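PppA (Pseudomonas aeruginosa, PDB 6JKV) probably acts as a metal-dependent protein serine/threonine phosphatase of the PP2C family, serving as a key regulatory component of the type VI secretion system. Local coordinates at residues N44-L49 / P251-A256; H158-E163 / A181-R186. One frame throughout, in Å; residues are numbered along the deposited sequence.

Contact 1 joins the starts of two strands from different sheets beside the manganese ions, and it includes the metal ligand Asp252. It illustrates how a PP2C-type phosphatase brings distant pieces of chain together round a metal centre. Contact 2, nested along the chain inside the loop that contact 1 closes, ties the start of helix 160-165 to the loop before strand 197-202. The two centres lie about 18 Å apart, and their nearest atoms stay about 7 Å apart. Contact 2 nevertheless lies near the metal site: the Val184 side chain comes within about 8 Å of a manganese ion and about 6 Å of the Asp214 side chain.

Contact 1: residues N44-L49 / P251-A256; sequences NEDASL and PDNITA
Asp46 and Thr255 join the two sheets of the PP2C beta sandwich at the end that holds the metals. Strands 46-49 and 254-256 run nearly parallel (12°), with axes 7.6 Å apart, so side chains bridge them. Thr255 OG1 donates to the anti lone pair of Asp46 OD2 at 2.8 Å, and Ser213 OG bonds to the same oxygen; Thr255 OG1 also pairs with Ser35. Asp46 OD1 accepts hydrogen bonds from two waters: one, 2.8 Å from Asp46 OD1, also donates to Asn253 O, while the second links Asp46 OD1 to Asn253 OD1.

The Asn253 amide is the second bridge. With CG swung beside the backbone N (chi1 -56°), its OD1 reaches back to the loop leading into strand 46-51 and accepts from Glu45 N at 2.8 Å; the donor stands above the carbonyl plane. ND2 is held by the carbonyls of Val37 and Val43, fixing which end of the amide is which. The amide stands almost upright to the Asp46 carboxylate (84°), whose CG lies 3.5 Å from Asn253 CB. Asn44 runs antiparallel alongside; its ND2 bonds to Ser35 OG, while OD1, 3.4 Å from Asn253 CB, accepts a weak bond from Asp46 N. Farther on, the packing thins to Ser48 CB against Thr255 CG2, at 4.2 Å.

Asp252, next to Asn253, binds manganese together with Asp61 and Asp214, and Asp46 touches Asp61. With hydroxyls on one oxygen and waters on the other, the Asp46 carboxylate has its rotation fixed, consistent with a second-shell role in positioning the metal ligands.

Contact 2: residues H158-E163 / A181-R186; sequences HSYVQE and ANVVTR
Val183 O is gripped from several sides: water 3 donates to it at 2.6 Å, Tyr160 N makes a long bond to it at 3.3 Å, and Ser159 CA adds a CA-H...O contact. These belong to a single antiparallel beta bridge in which Ser159 and Val184 form a non-hydrogen-bonded pair, just where helix 160-165 begins. In the PP2C fold this part, between strands 150-153 and 197-202, probably corresponds to the flap beside the active site. The bridge is completed by Thr185 N, which donates to His158 O at 2.9 Å.

Ser159 also serves as the N-cap: its OG, held between the backbone N and the carbonyl carbon (chi1 77°), accepts from Gln162 N. Water 3 accepts a hydrogen bond from Val161 N, so the first turn of the helix is tied to the loop through solvent as well as directly. Along the helix flank, Val183 CG1 rests on Tyr160 CB, Val161 CG2 approaches the backbone of Ala181, and the methyl CG2 of Thr185 meets Glu163 OE2 at 3.5 Å.

His158 has its ring fixed by bonds at both nitrogens, ND1 to Gly139 N and NE2 to Ser197 OG, and it also meets the ring of Trp137 at a shallow angle. Arg186, extended from CG to NE, lays its chain across the imidazole, and its guanidinium lies nearly parallel to the ring (6°), with His158 CD2 over one of its faces. Arg186 CD makes the CH-pi contact, sitting over the centre of the His158 ring, 3.6 Å from its centroid.

Contact 1: residues N44-L49 / P251-A256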
# COMPACT_ATOMS: atom_id res chain seq x y z
N ASN A 44 -7.72 -10.76 -9.20
CA ASN A 44 -7.18 -9.85 -8.16
C ASN A 44 -5.69 -9.64 -8.43
O ASN A 44 -4.91 -10.58 -8.23
CB ASN A 44 -7.45 -10.41 -6.77
CG ASN A 44 -7.36 -9.34 -5.70
OD1 ASN A 44 -6.79 -8.27 -5.95
ND2 ASN A 44 -7.93 -9.60 -4.54
N GLU A 45 -5.32 -8.44 -8.89
CA GLU A 45 -3.90 -8.06 -9.11
C GLU A 45 -3.37 -7.32 -7.89
O GLU A 45 -2.15 -7.04 -7.87
CB GLU A 45 -3.76 -7.21 -10.37
CG GLU A 45 -3.99 -8.00 -11.64
CD GLU A 45 -4.24 -7.12 -12.85
OE1 GLU A 45 -3.26 -6.57 -13.40
OE2 GLU A 45 -5.42 -7.00 -13.25
N ASP A 46 -4.23 -7.02 -6.92
CA ASP A 46 -3.80 -6.49 -5.60
C ASP A 46 -3.06 -7.60 -4.85
O ASP A 46 -3.43 -8.77 -4.98
CB ASP A 46 -4.98 -5.99 -4.75
CG ASP A 46 -5.48 -4.59 -5.10
OD1 ASP A 46 -5.04 -4.02 -6.14
OD2 ASP A 46 -6.30 -4.08 -4.32
N ALA A 47 -2.02 -7.23 -4.11
CA ALA A 47 -1.31 -8.13 -3.18
C ALA A 47 -1.01 -7.38 -1.89
O ALA A 47 -1.02 -6.13 -1.90
CB ALA A 47 -0.03 -8.65 -3.81
N SER A 48 -0.77 -8.12 -0.82
CA SER A 48 -0.43 -7.52 0.48
C SER A 48 0.54 -8.44 1.22
O SER A 48 0.57 -9.63 0.93
CB SER A 48 -1.66 -7.21 1.30
OG SER A 48 -2.30 -8.40 1.71
N LEU A 49 1.32 -7.84 2.11
CA LEU A 49 2.18 -8.57 3.07
C LEU A 49 1.89 -8.03 4.47
O LEU A 49 2.07 -6.82 4.72
CB LEU A 49 3.65 -8.38 2.70
CG LEU A 49 4.60 -9.00 3.73
CD1 LEU A 49 4.57 -10.52 3.61
CD2 LEU A 49 6.02 -8.47 3.58
N PRO A 251 -15.77 -1.45 -8.06
CA PRO A 251 -15.35 -1.43 -9.47
C PRO A 251 -13.91 -1.91 -9.68
O PRO A 251 -13.60 -2.31 -10.78
CB PRO A 251 -15.49 0.05 -9.87
CG PRO A 251 -15.42 0.81 -8.56
CD PRO A 251 -15.92 -0.11 -7.48
N ASP A 252 -13.09 -1.88 -8.62
CA ASP A 252 -11.66 -2.27 -8.64
C ASP A 252 -11.41 -3.36 -7.59
O ASP A 252 -12.24 -3.52 -6.68
CB ASP A 252 -10.76 -1.05 -8.40
CG ASP A 252 -9.32 -1.25 -8.81
OD1 ASP A 252 -8.98 -2.36 -9.29
OD2 ASP A 252 -8.54 -0.30 -8.66
N ASN A 253 -10.29 -4.09 -7.73
CA ASN A 253 -9.73 -4.91 -6.63
C ASN A 253 -9.63 -3.99 -5.41
O ASN A 253 -9.16 -2.85 -5.56
CB ASN A 253 -8.35 -5.48 -6.97
CG ASN A 253 -8.33 -6.32 -8.23
OD1 ASN A 253 -7.27 -6.48 -8.84
ND2 ASN A 253 -9.47 -6.86 -8.63
N ILE A 254 -10.08 -4.46 -4.26
CA ILE A 254 -10.12 -3.62 -3.03
C ILE A 254 -9.35 -4.36 -1.95
O ILE A 254 -9.73 -5.49 -1.63
CB ILE A 254 -11.57 -3.30 -2.61
CG1 ILE A 254 -11.60 -2.61 -1.25
CG2 ILE A 254 -12.46 -4.53 -2.66
CD1 ILE A 254 -12.87 -1.82 -1.00
N THR A 255 -8.28 -3.74 -1.45
CA THR A 255 -7.44 -4.31 -0.38
C THR A 255 -7.32 -3.28 0.75
O THR A 255 -7.14 -2.08 0.45
CB THR A 255 -6.07 -4.72 -0.91
OG1 THR A 255 -6.28 -5.60 -2.01
CG2 THR A 255 -5.22 -5.40 0.15
N ALA A 256 -7.42 -3.75 1.99
CA ALA A 256 -7.25 -2.93 3.20
C ALA A 256 -6.35 -3.69 4.17
O ALA A 256 -6.52 -4.91 4.34
CB ALA A 256 -8.59 -2.60 3.81
O HOH W 1 -6.87 -1.97 -6.79
O HOH W 2 -5.08 -4.52 -9.07

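Contact 2: residues H158-E163 / A181-R186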
# COMPACT_ATOMS: atom_id res chain seq x y z
N HIS A 158 1.11 9.37 -6.50
CA HIS A 158 1.90 9.60 -7.73
C HIS A 158 0.97 9.38 -8.92
O HIS A 158 0.97 8.28 -9.48
CB HIS A 158 3.13 8.70 -7.78
CG HIS A 158 4.07 8.94 -6.65
ND1 HIS A 158 4.46 7.92 -5.80
CD2 HIS A 158 4.68 10.06 -6.21
CE1 HIS A 158 5.28 8.41 -4.90
NE2 HIS A 158 5.43 9.72 -5.13
N SER A 159 0.19 10.40 -9.24
CA SER A 159 -0.89 10.34 -10.26
C SER A 159 -0.93 11.66 -11.01
O SER A 159 -0.59 12.72 -10.44
CB SER A 159 -2.22 10.04 -9.63
OG SER A 159 -2.76 11.19 -9.01
N TYR A 160 -1.35 11.57 -12.27
CA TYR A 160 -1.54 12.73 -13.16
C TYR A 160 -2.49 13.72 -12.50
O TYR A 160 -2.20 14.93 -12.51
CB TYR A 160 -2.09 12.27 -14.51
CG TYR A 160 -2.00 13.34 -15.56
CD1 TYR A 160 -0.81 13.59 -16.21
CD2 TYR A 160 -3.10 14.12 -15.89
CE1 TYR A 160 -0.71 14.58 -17.18
CE2 TYR A 160 -3.02 15.10 -16.86
CZ TYR A 160 -1.82 15.33 -17.50
OH TYR A 160 -1.71 16.29 -18.46
N VAL A 161 -3.60 13.21 -11.96
CA VAL A 161 -4.63 14.01 -11.25
C VAL A 161 -3.95 14.78 -10.12
O VAL A 161 -4.14 15.99 -10.05
CB VAL A 161 -5.80 13.14 -10.74
CG1 VAL A 161 -6.78 13.95 -9.91
CG2 VAL A 161 -6.52 12.47 -11.89
N GLN A 162 -3.17 14.10 -9.28
CA GLN A 162 -2.56 14.72 -8.07
C GLN A 162 -1.65 15.88 -8.50
O GLN A 162 -1.63 16.90 -7.80
CB GLN A 162 -1.77 13.71 -7.25
CG GLN A 162 -1.23 14.29 -5.94
CD GLN A 162 -2.34 14.60 -4.97
OE1 GLN A 162 -3.03 13.71 -4.49
NE2 GLN A 162 -2.52 15.88 -4.66
N GLU A 163 -0.92 15.73 -9.61
CA GLU A 163 -0.03 16.80 -10.13
C GLU A 163 -0.88 17.99 -10.57
O GLU A 163 -0.46 19.13 -10.30
CB GLU A 163 0.84 16.29 -11.28
CG GLU A 163 1.73 15.13 -10.89
CD GLU A 163 2.62 14.62 -12.01
OE1 GLU A 163 3.83 14.45 -11.77
OE2 GLU A 163 2.10 14.37 -13.12
N ALA A 181 -7.50 9.76 -13.83
CA ALA A 181 -7.14 9.06 -12.58
C ALA A 181 -6.42 7.73 -12.85
O ALA A 181 -5.80 7.20 -11.92
CB ALA A 181 -8.37 8.83 -11.73
N ASN A 182 -6.51 7.18 -14.07
CA ASN A 182 -5.93 5.85 -14.37
C ASN A 182 -4.45 5.98 -14.73
O ASN A 182 -3.79 4.95 -14.89
CB ASN A 182 -6.71 5.13 -15.47
CG ASN A 182 -7.94 4.43 -14.93
OD1 ASN A 182 -8.95 5.07 -14.64
ND2 ASN A 182 -7.86 3.11 -14.80
N VAL A 183 -3.93 7.20 -14.84
CA VAL A 183 -2.50 7.44 -15.13
C VAL A 183 -1.75 7.51 -13.80
O VAL A 183 -1.99 8.44 -13.03
CB VAL A 183 -2.28 8.71 -15.97
CG1 VAL A 183 -0.81 9.06 -16.09
CG2 VAL A 183 -2.91 8.55 -17.34
N VAL A 184 -0.91 6.52 -13.54
CA VAL A 184 0.02 6.51 -12.38
C VAL A 184 1.37 7.01 -12.89
O VAL A 184 1.83 6.52 -13.93
CB VAL A 184 0.09 5.11 -11.74
CG1 VAL A 184 1.20 5.02 -10.72
CG2 VAL A 184 -1.25 4.73 -11.12
N THR A 185 1.96 7.98 -12.19
CA THR A 185 3.20 8.66 -12.64
C THR A 185 4.43 7.94 -12.09
O THR A 185 5.51 8.13 -12.65
CB THR A 185 3.21 10.14 -12.25
OG1 THR A 185 3.04 10.21 -10.83
CG2 THR A 185 2.10 10.92 -12.91
N ARG A 186 4.29 7.17 -11.02
CA ARG A 186 5.40 6.31 -10.54
C ARG A 186 4.80 5.01 -10.02
O ARG A 186 3.72 5.04 -9.39
CB ARG A 186 6.25 6.97 -9.46
CG ARG A 186 6.39 8.48 -9.54
CD ARG A 186 7.27 8.97 -8.41
NE ARG A 186 7.42 10.42 -8.44
CZ ARG A 186 8.16 11.11 -7.59
NH1 ARG A 186 8.82 10.50 -6.62
NH2 ARG A 186 8.23 12.43 -7.71
O HOH W 3 -3.90 10.07 -12.53